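Local coordinates for protein probable glutamine synthetase (Pseudomonas aeruginosa, PDB 4HPP) that is a probable glutamine synthetase-family protein, assembled from six like subunits, with a magnesium-bearing catalytic domain, at residues Leu35-Ser47 with Pro59-Asp71. Residues are numbered along the deposited sequence; the frame is centred on the assembly and turned at random.
Sequences LASGCGWVPANSS and PWGSHGDLRLLPD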
# COMPACT_ATOMS: atom_id res chain seq x y z
N LEU A 35 20.78 19.49 36.67
CA LEU A 35 22.00 20.19 36.23
C LEU A 35 23.18 20.19 37.22
O LEU A 35 24.33 20.03 36.78
CB LEU A 35 21.69 21.62 35.78
CG LEU A 35 21.19 21.92 34.37
CD1 LEU A 35 20.93 23.43 34.26
CD2 LEU A 35 22.19 21.48 33.32
N ALA A 36 22.93 20.36 38.51
CA ALA A 36 24.02 20.43 39.51
C ALA A 36 24.71 19.09 39.82
O ALA A 36 25.93 19.07 40.09
CB ALA A 36 23.55 21.12 40.79
N SER A 37 23.94 18.01 39.80
CA SER A 37 24.43 16.66 40.13
C SER A 37 24.89 15.94 38.86
O SER A 37 25.60 14.97 38.93
CB SER A 37 23.30 15.81 40.76
OG SER A 37 22.19 15.65 39.83
N GLY A 38 24.41 16.41 37.70
CA GLY A 38 24.51 15.68 36.46
C GLY A 38 23.82 14.35 36.62
O GLY A 38 22.79 14.29 37.31
N CYS A 39 24.42 13.30 36.03
CA CYS A 39 23.96 11.90 36.09
C CYS A 39 25.11 10.97 36.36
O CYS A 39 26.26 11.30 36.04
CB CYS A 39 23.32 11.47 34.76
SG CYS A 39 24.45 11.32 33.34
N GLY A 40 24.82 9.78 36.89
CA GLY A 40 25.86 8.79 37.12
C GLY A 40 26.61 8.37 35.86
O GLY A 40 26.15 8.56 34.75
N TRP A 41 27.81 7.83 36.02
CA TRP A 41 28.57 7.27 34.89
C TRP A 41 29.59 6.35 35.46
O TRP A 41 29.94 6.47 36.63
CB TRP A 41 29.23 8.41 34.10
CG TRP A 41 29.65 8.02 32.73
CD1 TRP A 41 30.94 7.92 32.23
CD2 TRP A 41 28.77 7.58 31.63
NE1 TRP A 41 30.92 7.48 30.91
CE2 TRP A 41 29.64 7.29 30.50
CE3 TRP A 41 27.41 7.45 31.47
CZ2 TRP A 41 29.14 6.87 29.28
CZ3 TRP A 41 26.92 7.06 30.24
CH2 TRP A 41 27.75 6.76 29.18
N VAL A 42 30.06 5.40 34.68
CA VAL A 42 30.91 4.28 35.21
C VAL A 42 32.30 4.49 34.56
O VAL A 42 32.37 4.64 33.34
CB VAL A 42 30.26 2.91 34.87
CG1 VAL A 42 31.20 1.73 35.12
CG2 VAL A 42 28.96 2.72 35.64
N PRO A 43 33.38 4.57 35.36
CA PRO A 43 34.71 4.84 34.80
C PRO A 43 35.15 3.82 33.75
O PRO A 43 35.83 4.18 32.76
CB PRO A 43 35.64 4.74 36.01
CG PRO A 43 34.76 4.95 37.20
CD PRO A 43 33.49 4.24 36.80
N ALA A 44 34.76 2.56 33.94
CA ALA A 44 35.16 1.47 33.05
C ALA A 44 34.62 1.62 31.61
O ALA A 44 35.15 0.95 30.69
CB ALA A 44 34.81 0.09 33.63
N ASN A 45 33.63 2.51 31.42
CA ASN A 45 33.09 2.82 30.07
C ASN A 45 34.17 3.44 29.19
O ASN A 45 34.17 3.26 27.97
CB ASN A 45 31.92 3.78 30.14
CG ASN A 45 30.72 3.19 30.84
OD1 ASN A 45 30.59 1.98 30.92
ND2 ASN A 45 29.84 4.04 31.33
N SER A 46 35.11 4.13 29.83
CA SER A 46 36.25 4.71 29.13
C SER A 46 37.28 3.66 28.66
O SER A 46 38.17 3.97 27.87
CB SER A 46 36.92 5.78 29.99
OG SER A 46 35.96 6.70 30.50
N SER A 47 37.13 2.42 29.10
CA SER A 47 37.93 1.37 28.47
C SER A 47 37.18 0.63 27.34
O SER A 47 37.70 -0.40 26.89
CB SER A 47 38.45 0.35 29.50
OG SER A 47 38.96 0.93 30.70
N PRO A 59 42.29 0.01 33.96
CA PRO A 59 42.63 0.40 35.32
C PRO A 59 41.40 0.59 36.19
O PRO A 59 41.55 0.86 37.39
CB PRO A 59 43.35 1.77 35.14
CG PRO A 59 43.46 2.00 33.68
CD PRO A 59 42.40 1.14 33.03
N TRP A 60 40.21 0.41 35.61
CA TRP A 60 38.98 0.96 36.22
C TRP A 60 38.02 -0.00 36.85
O TRP A 60 37.08 0.44 37.53
CB TRP A 60 38.25 1.89 35.24
CG TRP A 60 39.12 3.01 34.75
CD1 TRP A 60 39.55 3.25 33.46
CD2 TRP A 60 39.74 4.09 35.57
NE1 TRP A 60 40.36 4.37 33.41
CE2 TRP A 60 40.52 4.91 34.64
CE3 TRP A 60 39.73 4.43 36.94
CZ2 TRP A 60 41.24 6.01 35.06
CZ3 TRP A 60 40.47 5.56 37.35
CH2 TRP A 60 41.22 6.32 36.43
N GLY A 61 38.24 -1.31 36.66
CA GLY A 61 37.45 -2.33 37.36
C GLY A 61 37.50 -2.14 38.87
O GLY A 61 38.51 -1.68 39.43
N SER A 62 36.40 -2.49 39.54
CA SER A 62 36.17 -2.12 40.95
C SER A 62 35.89 -0.62 41.07
O SER A 62 34.71 -0.23 41.11
CB SER A 62 37.33 -2.54 41.87
OG SER A 62 37.24 -1.89 43.13
N HIS A 63 36.96 0.18 41.08
CA HIS A 63 36.94 1.65 41.28
C HIS A 63 35.56 2.31 41.29
O HIS A 63 34.65 1.94 40.52
CB HIS A 63 37.91 2.39 40.31
CG HIS A 63 39.41 2.28 40.67
ND1 HIS A 63 39.86 2.09 41.94
CD2 HIS A 63 40.55 2.37 39.86
CE1 HIS A 63 41.21 2.05 41.93
NE2 HIS A 63 41.63 2.22 40.66
N GLY A 64 35.43 3.30 42.18
CA GLY A 64 34.16 3.99 42.47
C GLY A 64 33.70 4.79 41.27
O GLY A 64 34.53 5.41 40.60
N ASP A 65 32.39 4.78 41.01
CA ASP A 65 31.77 5.49 39.87
C ASP A 65 31.70 7.06 39.90
O ASP A 65 31.90 7.69 40.93
CB ASP A 65 30.45 4.81 39.45
CG ASP A 65 29.41 4.73 40.56
OD1 ASP A 65 29.78 4.78 41.76
OD2 ASP A 65 28.22 4.60 40.21
N LEU A 66 31.44 7.67 38.73
CA LEU A 66 31.65 9.10 38.48
C LEU A 66 30.35 9.89 38.26
O LEU A 66 29.28 9.31 38.13
CB LEU A 66 32.50 9.27 37.21
CG LEU A 66 33.89 8.67 37.09
CD1 LEU A 66 34.29 8.50 35.65
CD2 LEU A 66 34.90 9.53 37.80
N ARG A 67 30.46 11.22 38.17
CA ARG A 67 29.37 12.06 37.73
C ARG A 67 29.68 12.63 36.37
O ARG A 67 30.80 13.01 36.15
CB ARG A 67 29.15 13.25 38.66
CG ARG A 67 28.82 12.91 40.08
CD ARG A 67 27.68 11.92 40.20
NE ARG A 67 26.43 12.39 39.64
CZ ARG A 67 25.29 11.72 39.73
NH1 ARG A 67 25.28 10.56 40.37
NH2 ARG A 67 24.18 12.18 39.17
N LEU A 68 28.67 12.67 35.49
CA LEU A 68 28.73 13.31 34.20
C LEU A 68 27.99 14.63 34.37
O LEU A 68 26.74 14.64 34.48
CB LEU A 68 28.03 12.47 33.12
CG LEU A 68 28.01 13.09 31.72
CD1 LEU A 68 29.42 13.58 31.36
CD2 LEU A 68 27.48 12.18 30.60
N LEU A 69 28.75 15.71 34.36
CA LEU A 69 28.25 17.02 34.78
C LEU A 69 28.04 17.92 33.56
O LEU A 69 29.00 18.45 33.02
CB LEU A 69 29.29 17.67 35.70
CG LEU A 69 28.75 18.44 36.90
CD1 LEU A 69 28.08 17.47 37.85
CD2 LEU A 69 29.89 19.16 37.59
N PRO A 70 26.78 18.06 33.09
CA PRO A 70 26.46 18.86 31.89
C PRO A 70 26.96 20.31 32.02
O PRO A 70 26.79 20.95 33.07
CB PRO A 70 24.93 18.84 31.84
CG PRO A 70 24.51 18.45 33.22
CD PRO A 70 25.58 17.53 33.74
N ASP A 71 27.62 20.80 30.98
CA ASP A 71 28.03 22.17 30.97
C ASP A 71 26.89 22.92 30.30
O ASP A 71 26.58 22.65 29.14
CB ASP A 71 29.31 22.32 30.19
CG ASP A 71 29.45 23.70 29.58
OD1 ASP A 71 29.00 24.69 30.19
OD2 ASP A 71 30.00 23.79 28.47
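Pro43 is the knob at one end of this antiparallel strand pair: its ring fills a hollow walled by Trp60, Leu66 and the Gly64-Asp65 backbone, CB lying 3.9 Å from Trp60 CB, CG 3.8 Å from Leu66 CG and 3.4 Å from Gly64 O, with CD on Asp65 CA. A rigid, compact ring suits the place where strand 39-41 gives way to the 3-10 turn 43-47. Trp104 backs the same hollow. At the other end, Gly38 leaves the preceding helix, and its CA nestles 3.2 Å from Leu68 O and 3.5 Å from Pro70 CD, a fit that a glycine with positive phi allows. Between them, Cys39 pairs with Leu68 and Trp41 with Leu66 through reciprocal backbone bonds; Cys39 SG rests on Leu68 CB on the face turned to strand 9-15. Gly40 has no side chain, which lets Arg67, bent at chi2 (-50°) and chi3 (-61°), lay its guanidinium over Gly40 N and the carbonyl carbon of Cys39. Its NE then bonds Ser37 O at 2.8 Å, with a weak second bond from NH2. Chemically, the face of Cys39, Trp41, Leu66 and Leu68 is apolar and packs inward, while Arg67 and Asp65 supply polar contacts; Asp65 OD2 salt-bridges Arg308 of the second subunit, a glutamic acid pocket residue it probably helps to position.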